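Local coordinates for protein endo-polygalacturonase (Pectobacterium carotovorum subsp. carotovorum, PDB 1BHE) that hydrolyses α-1,4 linkages within the polygalacturonic acid of plant pectin and takes part in the maceration and soft-rotting of plant tissue, at residues Y114-I119 with L164-L169; S7-P12 with T186-T191; L279-D284 with V294-V299; G261-T266 with A288-G293; V51-P56 with R74-A79. All blocks are in the same frame, centred on the assembly; numbering follows the deposited sequence.

In the fold
The five contacts are spread along a right-handed parallel β-helix. Contact 5 closes first along the chain and lies beside the helix 26-33; contact 1 follows, its strand 118-120 pairing with strand 72-75 of contact 5. Contact 2 opens at residues 7-12 and encloses both in sequence; it touches contact 1, their centres about 9 Å apart, and strand 183-193 lies next to strands 162-165 and 167-170. Contacts 3 and 4 share strand 290-302, alternate in sequence and have centres about 10 Å apart. Contacts 4 and 5, with centres about 37 Å apart, lie on opposite sides of the chain's centre. R280 of contact 3 brings this set closest to the inferred active site.

Contact 1 (Y114-I119 with L164-L169); sequences YGPGTI and LYNVSL
Y114-I119 and L164-L169 form a parallel strand contact between successive coils of the β-helix, at a corner where the pairing breaks off and resumes one residue out of step. Y114 lies beside Y165 before the corner, while T118 and I119 pair with S168 and L169 after it. G115 N donates to Y165 O at 3.1 Å, and beyond the corner S168 N reaches G117 O and I119 N reaches S168 O, the last at 2.9 Å. The peptide bond before P116, within the loop between the two ladders, is cis. Such corners, repeated coil after coil, separate the flat sheets of the parallel β-helix that family 28 enzymes share.

The two tyrosines meet obliquely: Y114 CD2 touches Y165 CB at 3.7 Å and approaches the edge of the Y165 ring near its plane. Over one face of that ring, above its centre, sits CB of the next residue, N166, 3.4 Å from the plane. The phenol tip of Y165 bonds to E8 OE2. N166, whose backbone angles fall in the left-handed region (phi 48°, psi 56°), lays its side chain alongside P116, with OD1 3.8 Å from P116 CB. Water ties the corner further, one molecule linking G115 O to N166 ND2 and another linking P116 O to S168 OG, 2.7 Å from the latter. On the buried face, I119 and L169 run side by side in the same direction, and I119 CD1 rests 3.8 Å from L169 CD2.

Contact 2 (S7-P12 with T186-T191); sequences SEPKTP and TAWKTT
E8 OE2 is gripped by two groups: K189 NZ, which forms a salt bridge at 2.8 Å, and the hydroxyl of Y165. The ammonium comes from the syn side of the carboxylate, 24° out of its plane, at the end of an extended lysine chain. The ammonium and the hydroxyl would together probably favour the charged form of E8.

The same residue also covers W188. With CG anti to the backbone N (chi1 -169°), the E8 side chain crosses the indole at about a right angle, placing CG 3.6 Å from NE1. E8 CA sits over the six-membered ring in a CH-pi contact, 3.7 Å from its centroid and almost on the ring normal. On the same face P9 CD covers the five-membered ring, 4.0 Å from that centroid, and P9 CG lies 4.0 Å from W188 CB. The indole N-H is turned to a water lying in the ring plane at the edge, 3.0 Å from NE1; this water also gives a weak bond to E8 OE1.

T186, whose OG1 bonds to R4, and P9, which packs on T163 and Y165, continue the contact. An N-terminal segment without regular structure is thus laid across the outer surface of strand 183-193 and its neighbour 162-165, running over successive coils of a parallel β-helix.

Contact 3 (L279-D284 with V294-V299); sequences LRIKSD and VRYSNV
L279 and Y296 pack together inside the right-handed parallel β-helix, where side chains from strands 277-282 and 290-302 meet across the interior of a coil. The two side chains slide past each other in opposite directions. In L279, CG is anti to the carbonyl carbon (chi1 -49°). Its two methyls divide the work: CD2 touches Y296 CD1 at 3.6 Å, whereas CD1 lies off-centre over the ring, 4.2 Å from its centroid. CB of L279 stands over the same face, also offset from the centre. V299, just past the corner at N298, approaches the methyls of L279, with CG1 4.2 Å from CD2.

Y296 also has CG anti to its carbonyl carbon (chi1 -50°), and its ring stacks on F330 of strand 324-335. The hydroxyl reaches past L279 to I281, whose CG1 lies 3.6 Å away; I281 crosses the tyrosine obliquely and also packs on W325.

R280 points the other way, away from the interior, with CG anti to the backbone N (chi1 -176°). Its guanidinium carries K282 CD over its centre, 3.5 Å above the plane, and both residues form salt bridges to D224. R280 NE bonds to S254 OG, which helps fix the turn of the group. The R280 side chain is about 4 Å from that of H251, inferred to be in the active site, so L279 and I281 flank, in sequence, a residue beside that site. A water bridges the two segments: lying in the plane of the Y296 ring, it donates to R280 O and accepts from Y296 OH at 2.7 Å.

Contact 4 (G261-T266 with A288-G293); sequences GVYNVT and AGVVNG
Y263, on the outer face of two paired strands, meets N292 and then V290. Its CB stands 3.9 Å from N292 O; CG is anti to the carbonyl carbon (chi1 -55°), beside the backbone N. CD2 then comes 3.9 Å from N292 CB, and the tyrosine ring and asparagine amide planes are 61° apart. Further out, CE2 touches V290 CG1 at 3.7 Å, CZ lies close to the same methyl, and the OH ends 3.6 Å from it. The V290 side chain, its CG1 anti to the backbone N, crosses that of Y263 obliquely, as does N292. R238 makes a cation-pi contact with the ring.

Beneath these side chains runs a parallel ladder in which V262 pairs with V291 and Y263 with N292. V262 N donates to V290 O at 2.9 Å, N292 N returns to V262 O, and N264 N and V265 N reach N292 O and G293 O. G261 N adds a weak bond to V290 O. G261 and G293 both have positive phi, G261 at a conformation that requires glycine. Facing inward, V262 CB lies 4.2 Å from V291 CG2.

The polar tips on the outer side have partners in the next strands: N264 ND2 bonds to N239 and N292 OD1 to S326. The pair joins two successive coils of the parallel β-helix, with strand 258-273 between strands 237-243 and 290-302, and 290-302 passing on to strand 324-335.

Contact 5 (V51-P56 with R74-A79); sequences VFLSGP and RAVNNA
At one end of the parallel β-helix, strand residues 51-54 and 74-75 pair in parallel, from successive coils, L53 facing R74 and S54 facing A75. Three backbone bonds hold the register: R74 N to F52 O at 2.8 Å, S54 N to R74 O at 3.0 Å, and V76 N to S54 O. The last donor stands above the carbonyl plane, 38° out of it, where the chain at V76 is leaving the strand.

R74 carries most of the side-chain contact. CG is anti to the backbone N, and the chain bends at chi3 (-72°), which sets NE. V51 CG1 lies over one face of the guanidinium, 3.6 Å above the plane and toward its rim, with NH1 the nearest atom of the group. R74 NE forms a salt bridge with D120 of the neighbouring strand, which helps to hold the group.

L53 crosses both R74 and V76 obliquely. Its CD1, reached by a chi2 of 54°, packs 3.9 Å from R74 CG, while its CG meets V76 CG1 at 3.5 Å. V76 CG2 comes 4.2 Å from G55 CA. On the other face of the strand, S54 OG bonds to the carbonyl of its own neighbour, G55 O, at 2.7 Å.

Strand 51-58 is flanked by strands 72-75 and 103-106, and 72-75 passes on to 118-120. F52 and S54 pack against I29 and T26 of helix 26-33, and T26 OG1 also takes the amide of G55.

Contact 1 (Y114-I119 with L164-L169)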
# COMPACT_ATOMS: atom_id res chain seq x y z
N TYR A 114 -7.13 14.03 -4.63
CA TYR A 114 -8.58 13.87 -4.63
C TYR A 114 -9.11 13.46 -6.00
O TYR A 114 -8.58 13.93 -7.01
CB TYR A 114 -9.25 15.21 -4.23
CG TYR A 114 -8.87 15.69 -2.85
CD1 TYR A 114 -7.67 16.36 -2.62
CD2 TYR A 114 -9.67 15.42 -1.75
CE1 TYR A 114 -7.28 16.73 -1.34
CE2 TYR A 114 -9.31 15.81 -0.47
CZ TYR A 114 -8.10 16.45 -0.28
OH TYR A 114 -7.74 16.83 0.99
N GLY A 115 -10.14 12.63 -6.04
CA GLY A 115 -10.79 12.23 -7.29
C GLY A 115 -12.14 12.93 -7.46
O GLY A 115 -12.27 14.10 -7.12
N PRO A 116 -13.09 12.27 -8.11
CA PRO A 116 -13.05 10.87 -8.43
C PRO A 116 -12.51 10.42 -9.77
O PRO A 116 -12.87 9.33 -10.24
CB PRO A 116 -14.53 10.45 -8.31
CG PRO A 116 -15.26 11.64 -8.83
CD PRO A 116 -14.45 12.83 -8.39
N GLY A 117 -11.57 11.16 -10.32
CA GLY A 117 -10.80 10.74 -11.48
C GLY A 117 -9.89 9.57 -11.11
O GLY A 117 -9.94 9.01 -10.02
N THR A 118 -9.07 9.19 -12.07
CA THR A 118 -8.15 8.07 -11.99
C THR A 118 -6.69 8.43 -12.21
O THR A 118 -6.35 9.30 -13.00
CB THR A 118 -8.55 7.07 -13.12
OG1 THR A 118 -9.90 6.65 -12.89
CG2 THR A 118 -7.65 5.85 -13.17
N ILE A 119 -5.82 7.71 -11.51
CA ILE A 119 -4.37 7.79 -11.70
C ILE A 119 -3.99 6.40 -12.25
O ILE A 119 -4.26 5.39 -11.61
CB ILE A 119 -3.58 8.10 -10.43
CG1 ILE A 119 -4.00 9.47 -9.90
CG2 ILE A 119 -2.08 8.06 -10.73
CD1 ILE A 119 -3.41 9.85 -8.55
N LEU A 164 -5.81 11.17 1.02
CA LEU A 164 -6.05 10.47 -0.24
C LEU A 164 -7.56 10.18 -0.27
O LEU A 164 -7.99 9.35 0.54
CB LEU A 164 -5.32 9.14 -0.27
CG LEU A 164 -4.60 8.62 -1.49
CD1 LEU A 164 -4.62 7.09 -1.54
CD2 LEU A 164 -5.05 9.20 -2.82
N TYR A 165 -8.32 10.87 -1.11
CA TYR A 165 -9.77 10.72 -1.03
C TYR A 165 -10.54 10.55 -2.33
O TYR A 165 -10.30 11.30 -3.28
CB TYR A 165 -10.29 12.02 -0.37
CG TYR A 165 -11.80 12.11 -0.24
CD1 TYR A 165 -12.52 11.22 0.53
CD2 TYR A 165 -12.49 13.13 -0.90
CE1 TYR A 165 -13.90 11.33 0.65
CE2 TYR A 165 -13.86 13.25 -0.77
CZ TYR A 165 -14.56 12.34 -0.01
OH TYR A 165 -15.93 12.47 0.11
N ASN A 166 -11.53 9.65 -2.30
CA ASN A 166 -12.47 9.53 -3.42
C ASN A 166 -11.74 9.47 -4.75
O ASN A 166 -12.02 10.28 -5.62
CB ASN A 166 -13.38 10.76 -3.32
CG ASN A 166 -14.58 10.78 -4.25
OD1 ASN A 166 -15.08 9.72 -4.63
ND2 ASN A 166 -15.01 11.98 -4.63
N VAL A 167 -10.83 8.53 -4.93
CA VAL A 167 -10.04 8.45 -6.16
C VAL A 167 -9.69 7.02 -6.54
O VAL A 167 -9.64 6.14 -5.68
CB VAL A 167 -8.76 9.30 -5.91
CG1 VAL A 167 -7.94 8.71 -4.77
CG2 VAL A 167 -7.92 9.46 -7.16
N SER A 168 -9.45 6.76 -7.83
CA SER A 168 -9.09 5.42 -8.28
C SER A 168 -7.62 5.39 -8.71
O SER A 168 -7.13 6.29 -9.38
CB SER A 168 -9.94 4.92 -9.45
OG SER A 168 -11.31 4.83 -9.08
N LEU A 169 -6.91 4.36 -8.29
CA LEU A 169 -5.51 4.14 -8.62
C LEU A 169 -5.40 2.79 -9.31
O LEU A 169 -5.77 1.78 -8.71
CB LEU A 169 -4.62 4.13 -7.37
CG LEU A 169 -4.83 5.25 -6.35
CD1 LEU A 169 -3.90 5.07 -5.16
CD2 LEU A 169 -4.63 6.62 -6.99
O HOH W 1 -12.90 14.21 -4.23
O HOH W 2 -12.81 7.07 -8.66

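Contact 2 (S7-P12 with T186-T191)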
# COMPACT_ATOMS: atom_id res chain seq x y z
N SER A 7 -12.55 12.31 10.28
CA SER A 7 -13.89 12.31 9.68
C SER A 7 -13.72 12.43 8.17
O SER A 7 -12.59 12.62 7.72
CB SER A 7 -14.77 13.41 10.27
OG SER A 7 -14.22 14.69 10.06
N GLU A 8 -14.78 12.19 7.40
CA GLU A 8 -14.63 12.17 5.94
C GLU A 8 -13.99 13.45 5.41
O GLU A 8 -14.39 14.56 5.73
CB GLU A 8 -15.99 11.97 5.25
CG GLU A 8 -15.90 11.67 3.77
CD GLU A 8 -17.15 11.07 3.16
OE1 GLU A 8 -18.14 10.82 3.88
OE2 GLU A 8 -17.17 10.83 1.94
N PRO A 9 -12.97 13.28 4.57
CA PRO A 9 -12.29 14.39 3.94
C PRO A 9 -13.23 15.27 3.12
O PRO A 9 -14.25 14.81 2.61
CB PRO A 9 -11.30 13.72 2.99
CG PRO A 9 -11.05 12.38 3.61
CD PRO A 9 -12.41 11.98 4.14
N LYS A 10 -12.89 16.53 2.97
CA LYS A 10 -13.64 17.48 2.16
C LYS A 10 -12.72 17.91 1.01
O LYS A 10 -11.54 18.15 1.27
CB LYS A 10 -14.09 18.70 2.96
CG LYS A 10 -15.08 18.39 4.07
CD LYS A 10 -15.88 19.64 4.42
CE LYS A 10 -16.55 19.49 5.78
NZ LYS A 10 -17.57 18.40 5.75
N THR A 11 -13.21 17.93 -0.23
CA THR A 11 -12.28 18.31 -1.30
C THR A 11 -12.03 19.81 -1.32
O THR A 11 -12.95 20.61 -1.25
CB THR A 11 -12.84 17.90 -2.66
OG1 THR A 11 -13.35 16.55 -2.54
CG2 THR A 11 -11.84 17.96 -3.79
N PRO A 12 -10.76 20.18 -1.47
CA PRO A 12 -10.37 21.57 -1.55
C PRO A 12 -10.90 22.27 -2.80
O PRO A 12 -11.19 21.64 -3.82
CB PRO A 12 -8.84 21.54 -1.62
CG PRO A 12 -8.43 20.17 -1.23
CD PRO A 12 -9.59 19.27 -1.56
N THR A 186 -4.65 9.70 5.86
CA THR A 186 -6.02 9.21 5.76
C THR A 186 -6.32 8.86 4.30
O THR A 186 -6.24 9.73 3.43
CB THR A 186 -7.03 10.26 6.23
OG1 THR A 186 -6.86 10.48 7.64
CG2 THR A 186 -8.48 9.82 6.00
N ALA A 187 -6.66 7.60 4.06
CA ALA A 187 -7.10 7.14 2.74
C ALA A 187 -8.59 6.78 2.93
O ALA A 187 -8.90 5.98 3.81
CB ALA A 187 -6.31 5.97 2.21
N TRP A 188 -9.47 7.45 2.22
CA TRP A 188 -10.92 7.26 2.41
C TRP A 188 -11.60 7.21 1.05
O TRP A 188 -11.31 8.04 0.19
CB TRP A 188 -11.44 8.41 3.25
CG TRP A 188 -12.84 8.34 3.75
CD1 TRP A 188 -13.98 8.16 3.02
CD2 TRP A 188 -13.25 8.49 5.12
NE1 TRP A 188 -15.08 8.17 3.85
CE2 TRP A 188 -14.66 8.38 5.15
CE3 TRP A 188 -12.57 8.72 6.31
CZ2 TRP A 188 -15.38 8.47 6.33
CZ3 TRP A 188 -13.29 8.81 7.49
CH2 TRP A 188 -14.69 8.69 7.49
N LYS A 189 -12.41 6.18 0.79
CA LYS A 189 -13.01 6.02 -0.53
C LYS A 189 -11.95 5.93 -1.61
O LYS A 189 -12.09 6.46 -2.70
CB LYS A 189 -14.04 7.12 -0.81
CG LYS A 189 -15.41 6.77 -0.21
CD LYS A 189 -16.35 7.96 -0.20
CE LYS A 189 -17.72 7.58 0.36
NZ LYS A 189 -18.56 8.80 0.58
N THR A 190 -10.86 5.21 -1.32
CA THR A 190 -9.78 5.02 -2.27
C THR A 190 -10.02 3.68 -2.97
O THR A 190 -10.25 2.68 -2.29
CB THR A 190 -8.40 5.01 -1.60
OG1 THR A 190 -8.08 6.33 -1.12
CG2 THR A 190 -7.31 4.59 -2.56
N THR A 191 -10.02 3.69 -4.30
CA THR A 191 -10.18 2.44 -5.04
C THR A 191 -8.84 2.08 -5.67
O THR A 191 -8.25 2.94 -6.33
CB THR A 191 -11.27 2.55 -6.12
OG1 THR A 191 -12.52 2.73 -5.45
CG2 THR A 191 -11.34 1.28 -6.97
O HOH W 3 -18.01 7.81 3.97

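Contact 3 (L279-D284 with V294-V299)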
# COMPACT_ATOMS: atom_id res chain seq x y z
N LEU A 279 -5.73 -12.30 7.05
CA LEU A 279 -5.07 -11.49 8.07
C LEU A 279 -3.68 -12.06 8.32
O LEU A 279 -3.53 -13.21 8.73
CB LEU A 279 -5.90 -11.49 9.35
CG LEU A 279 -7.39 -11.17 9.21
CD1 LEU A 279 -8.13 -11.46 10.51
CD2 LEU A 279 -7.60 -9.72 8.80
N ARG A 280 -2.65 -11.25 8.05
CA ARG A 280 -1.30 -11.76 8.16
C ARG A 280 -0.28 -10.93 8.92
O ARG A 280 -0.20 -9.71 8.82
CB ARG A 280 -0.80 -11.96 6.71
CG ARG A 280 0.58 -12.57 6.60
CD ARG A 280 0.75 -13.15 5.20
NE ARG A 280 0.98 -12.08 4.22
CZ ARG A 280 1.64 -12.29 3.09
NH1 ARG A 280 2.10 -13.51 2.82
NH2 ARG A 280 1.84 -11.29 2.23
N ILE A 281 0.53 -11.63 9.70
CA ILE A 281 1.66 -11.07 10.42
C ILE A 281 2.85 -11.95 10.00
O ILE A 281 2.87 -13.15 10.29
CB ILE A 281 1.56 -10.99 11.94
CG1 ILE A 281 0.29 -10.29 12.39
CG2 ILE A 281 2.80 -10.27 12.48
CD1 ILE A 281 0.05 -10.20 13.88
N LYS A 282 3.80 -11.37 9.27
CA LYS A 282 4.92 -12.14 8.76
C LYS A 282 6.26 -11.46 8.94
O LYS A 282 6.37 -10.24 8.93
CB LYS A 282 4.69 -12.40 7.26
CG LYS A 282 4.59 -11.12 6.44
CD LYS A 282 4.52 -11.42 4.95
CE LYS A 282 5.24 -10.36 4.13
NZ LYS A 282 4.26 -9.44 3.47
N SER A 283 7.30 -12.29 9.06
CA SER A 283 8.66 -11.78 9.19
C SER A 283 9.68 -12.89 8.95
O SER A 283 9.35 -14.01 8.56
CB SER A 283 8.86 -11.14 10.57
OG SER A 283 9.86 -10.14 10.50
N ASP A 284 10.94 -12.58 9.18
CA ASP A 284 12.03 -13.54 9.04
C ASP A 284 13.12 -13.13 10.02
O ASP A 284 12.97 -12.12 10.71
CB ASP A 284 12.54 -13.60 7.61
CG ASP A 284 12.92 -12.24 7.05
OD1 ASP A 284 13.94 -11.69 7.51
OD2 ASP A 284 12.21 -11.72 6.17
N VAL A 294 -2.49 -5.72 18.45
CA VAL A 294 -3.14 -5.85 17.15
C VAL A 294 -4.50 -6.50 17.39
O VAL A 294 -4.54 -7.56 18.02
CB VAL A 294 -2.33 -6.68 16.14
CG1 VAL A 294 -3.05 -6.75 14.80
CG2 VAL A 294 -0.94 -6.11 15.94
N ARG A 295 -5.57 -5.87 16.94
CA ARG A 295 -6.91 -6.41 17.15
C ARG A 295 -7.71 -6.43 15.86
O ARG A 295 -7.91 -5.42 15.19
CB ARG A 295 -7.67 -5.62 18.23
CG ARG A 295 -7.72 -4.12 18.00
CD ARG A 295 -7.87 -3.36 19.30
NE ARG A 295 -6.67 -3.42 20.13
CZ ARG A 295 -5.61 -2.64 20.00
NH1 ARG A 295 -5.57 -1.70 19.07
NH2 ARG A 295 -4.58 -2.79 20.82
N TYR A 296 -8.19 -7.63 15.51
CA TYR A 296 -9.00 -7.82 14.31
C TYR A 296 -10.44 -8.19 14.69
O TYR A 296 -10.64 -9.13 15.47
CB TYR A 296 -8.46 -8.92 13.42
CG TYR A 296 -7.00 -8.90 13.04
CD1 TYR A 296 -6.55 -8.20 11.92
CD2 TYR A 296 -6.06 -9.57 13.80
CE1 TYR A 296 -5.21 -8.20 11.57
CE2 TYR A 296 -4.72 -9.58 13.47
CZ TYR A 296 -4.31 -8.88 12.35
OH TYR A 296 -2.97 -8.87 12.02
N SER A 297 -11.41 -7.48 14.13
CA SER A 297 -12.81 -7.79 14.44
C SER A 297 -13.73 -7.57 13.26
O SER A 297 -13.51 -6.69 12.42
CB SER A 297 -13.29 -6.96 15.64
OG SER A 297 -13.28 -5.58 15.34
N ASN A 298 -14.78 -8.38 13.19
CA ASN A 298 -15.78 -8.27 12.14
C ASN A 298 -15.17 -8.41 10.75
O ASN A 298 -15.36 -7.57 9.87
CB ASN A 298 -16.58 -6.97 12.28
CG ASN A 298 -17.84 -6.99 11.45
OD1 ASN A 298 -18.21 -8.02 10.88
ND2 ASN A 298 -18.53 -5.86 11.36
N VAL A 299 -14.44 -9.51 10.56
CA VAL A 299 -13.80 -9.81 9.28
C VAL A 299 -14.54 -10.97 8.61
O VAL A 299 -14.70 -12.03 9.23
CB VAL A 299 -12.33 -10.19 9.46
CG1 VAL A 299 -11.64 -10.38 8.11
CG2 VAL A 299 -11.57 -9.14 10.26
O HOH W 4 -2.26 -7.90 9.55

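Contact 4 (G261-T266 with A288-G293)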
# COMPACT_ATOMS: atom_id res chain seq x y z
N GLY A 261 8.92 -2.80 15.40
CA GLY A 261 8.12 -1.90 16.21
C GLY A 261 6.82 -1.46 15.55
O GLY A 261 6.71 -0.33 15.08
N VAL A 262 5.82 -2.34 15.56
CA VAL A 262 4.49 -2.08 15.04
C VAL A 262 3.52 -2.15 16.22
O VAL A 262 3.47 -3.18 16.90
CB VAL A 262 4.07 -3.09 13.97
CG1 VAL A 262 2.60 -2.94 13.59
CG2 VAL A 262 4.97 -2.96 12.75
N TYR A 263 2.85 -1.05 16.54
CA TYR A 263 1.97 -0.98 17.70
C TYR A 263 0.58 -0.41 17.45
O TYR A 263 0.40 0.52 16.66
CB TYR A 263 2.59 -0.03 18.76
CG TYR A 263 3.99 -0.37 19.20
CD1 TYR A 263 5.09 0.09 18.49
CD2 TYR A 263 4.22 -1.17 20.31
CE1 TYR A 263 6.38 -0.23 18.87
CE2 TYR A 263 5.50 -1.50 20.70
CZ TYR A 263 6.57 -1.03 19.98
OH TYR A 263 7.86 -1.35 20.34
N ASN A 264 -0.40 -0.91 18.19
CA ASN A 264 -1.76 -0.41 18.21
C ASN A 264 -2.44 -0.32 16.85
O ASN A 264 -2.80 0.75 16.34
CB ASN A 264 -1.76 0.96 18.91
CG ASN A 264 -3.12 1.52 19.22
OD1 ASN A 264 -4.09 0.79 19.42
ND2 ASN A 264 -3.23 2.85 19.25
N VAL A 265 -2.65 -1.49 16.26
CA VAL A 265 -3.29 -1.64 14.96
C VAL A 265 -4.70 -2.19 15.15
O VAL A 265 -4.86 -3.27 15.73
CB VAL A 265 -2.48 -2.57 14.05
CG1 VAL A 265 -3.14 -2.71 12.68
CG2 VAL A 265 -1.05 -2.07 13.90
N THR A 266 -5.69 -1.46 14.68
CA THR A 266 -7.09 -1.83 14.81
C THR A 266 -7.74 -2.07 13.44
O THR A 266 -7.85 -1.15 12.63
CB THR A 266 -7.89 -0.73 15.55
OG1 THR A 266 -7.34 -0.51 16.86
CG2 THR A 266 -9.35 -1.09 15.69
N ALA A 288 12.69 -9.17 11.95
CA ALA A 288 11.71 -9.37 13.01
C ALA A 288 11.95 -8.47 14.21
O ALA A 288 13.09 -8.27 14.64
CB ALA A 288 11.73 -10.83 13.45
N GLY A 289 10.88 -7.93 14.78
CA GLY A 289 10.99 -7.12 15.99
C GLY A 289 9.70 -7.21 16.80
O GLY A 289 8.96 -8.19 16.70
N VAL A 290 9.38 -6.12 17.50
CA VAL A 290 8.17 -6.05 18.30
C VAL A 290 6.93 -5.72 17.48
O VAL A 290 6.87 -4.75 16.74
CB VAL A 290 8.30 -4.99 19.42
CG1 VAL A 290 7.01 -4.84 20.21
CG2 VAL A 290 9.45 -5.33 20.35
N VAL A 291 5.90 -6.52 17.69
CA VAL A 291 4.56 -6.31 17.16
C VAL A 291 3.65 -6.41 18.40
O VAL A 291 3.58 -7.48 19.01
CB VAL A 291 4.11 -7.31 16.09
CG1 VAL A 291 2.62 -7.15 15.79
CG2 VAL A 291 4.91 -7.16 14.81
N ASN A 292 3.02 -5.31 18.80
CA ASN A 292 2.21 -5.34 20.00
C ASN A 292 0.89 -4.58 19.89
O ASN A 292 0.89 -3.43 19.46
CB ASN A 292 3.04 -4.77 21.16
CG ASN A 292 2.20 -4.68 22.43
OD1 ASN A 292 1.96 -5.69 23.09
ND2 ASN A 292 1.72 -3.49 22.76
N GLY A 293 -0.18 -5.22 20.33
CA GLY A 293 -1.50 -4.61 20.34
C GLY A 293 -2.14 -4.55 18.96
O GLY A 293 -2.27 -3.49 18.35

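Contact 5 (V51-P56 with R74-A79)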
# COMPACT_ATOMS: atom_id res chain seq x y z
N VAL A 51 -7.26 12.80 -20.85
CA VAL A 51 -6.07 12.15 -20.32
C VAL A 51 -4.89 13.11 -20.22
O VAL A 51 -4.49 13.72 -21.22
CB VAL A 51 -5.64 10.95 -21.19
CG1 VAL A 51 -4.38 10.28 -20.64
CG2 VAL A 51 -6.74 9.89 -21.31
N PHE A 52 -4.34 13.27 -19.03
CA PHE A 52 -3.13 14.05 -18.81
C PHE A 52 -1.95 13.06 -18.78
O PHE A 52 -1.90 12.22 -17.88
CB PHE A 52 -3.17 14.84 -17.51
CG PHE A 52 -4.10 16.02 -17.49
CD1 PHE A 52 -5.42 15.88 -17.11
CD2 PHE A 52 -3.64 17.28 -17.86
CE1 PHE A 52 -6.27 16.96 -17.10
CE2 PHE A 52 -4.49 18.37 -17.85
CZ PHE A 52 -5.81 18.21 -17.46
N LEU A 53 -1.09 13.13 -19.78
CA LEU A 53 0.06 12.22 -19.88
C LEU A 53 1.26 12.92 -19.26
O LEU A 53 1.64 14.01 -19.71
CB LEU A 53 0.30 11.85 -21.34
CG LEU A 53 1.05 10.56 -21.65
CD1 LEU A 53 0.43 9.35 -20.97
CD2 LEU A 53 1.10 10.34 -23.16
N SER A 54 1.84 12.34 -18.21
CA SER A 54 2.92 13.02 -17.49
C SER A 54 3.98 12.09 -16.93
O SER A 54 3.76 10.90 -16.71
CB SER A 54 2.26 13.78 -16.32
OG SER A 54 3.20 14.35 -15.43
N GLY A 55 5.14 12.68 -16.64
CA GLY A 55 6.22 11.99 -15.95
C GLY A 55 6.14 12.43 -14.48
O GLY A 55 5.12 12.98 -14.04
N PRO A 56 7.20 12.20 -13.72
CA PRO A 56 7.24 12.53 -12.31
C PRO A 56 6.78 13.93 -11.96
O PRO A 56 7.19 14.91 -12.58
CB PRO A 56 8.71 12.36 -11.94
CG PRO A 56 9.19 11.30 -12.87
CD PRO A 56 8.44 11.52 -14.16
N ARG A 74 -2.28 9.90 -16.34
CA ARG A 74 -1.56 8.70 -16.74
C ARG A 74 -0.05 8.84 -16.83
O ARG A 74 0.47 9.76 -17.47
CB ARG A 74 -2.12 8.27 -18.10
CG ARG A 74 -1.61 6.94 -18.65
CD ARG A 74 -2.29 6.62 -19.99
NE ARG A 74 -3.69 6.27 -19.79
CZ ARG A 74 -4.66 6.39 -20.68
NH1 ARG A 74 -4.44 6.86 -21.90
NH2 ARG A 74 -5.89 6.03 -20.34
N ALA A 75 0.66 7.90 -16.20
CA ALA A 75 2.11 7.90 -16.20
C ALA A 75 2.65 7.47 -17.57
O ALA A 75 2.24 6.43 -18.10
CB ALA A 75 2.64 6.98 -15.10
N VAL A 76 3.55 8.27 -18.13
CA VAL A 76 4.09 7.93 -19.45
C VAL A 76 4.79 6.58 -19.39
O VAL A 76 5.43 6.22 -18.40
CB VAL A 76 5.03 9.00 -20.01
CG1 VAL A 76 4.25 10.29 -20.24
CG2 VAL A 76 6.22 9.27 -19.10
N ASN A 77 4.65 5.80 -20.46
CA ASN A 77 5.26 4.48 -20.57
C ASN A 77 6.67 4.62 -21.13
O ASN A 77 7.00 4.18 -22.23
CB ASN A 77 4.41 3.55 -21.42
CG ASN A 77 4.16 4.02 -22.84
OD1 ASN A 77 4.02 5.21 -23.10
ND2 ASN A 77 4.12 3.09 -23.79
N ASN A 78 7.55 5.23 -20.35
CA ASN A 78 8.93 5.51 -20.72
C ASN A 78 9.82 5.40 -19.50
O ASN A 78 9.62 6.12 -18.52
CB ASN A 78 9.02 6.92 -21.33
CG ASN A 78 10.39 7.14 -21.95
OD1 ASN A 78 11.35 7.43 -21.24
ND2 ASN A 78 10.49 6.91 -23.26
N ALA A 79 10.81 4.52 -19.54
CA ALA A 79 11.68 4.29 -18.39
C ALA A 79 12.62 5.45 -18.11
O ALA A 79 12.78 5.85 -16.95
CB ALA A 79 12.44 2.99 -18.58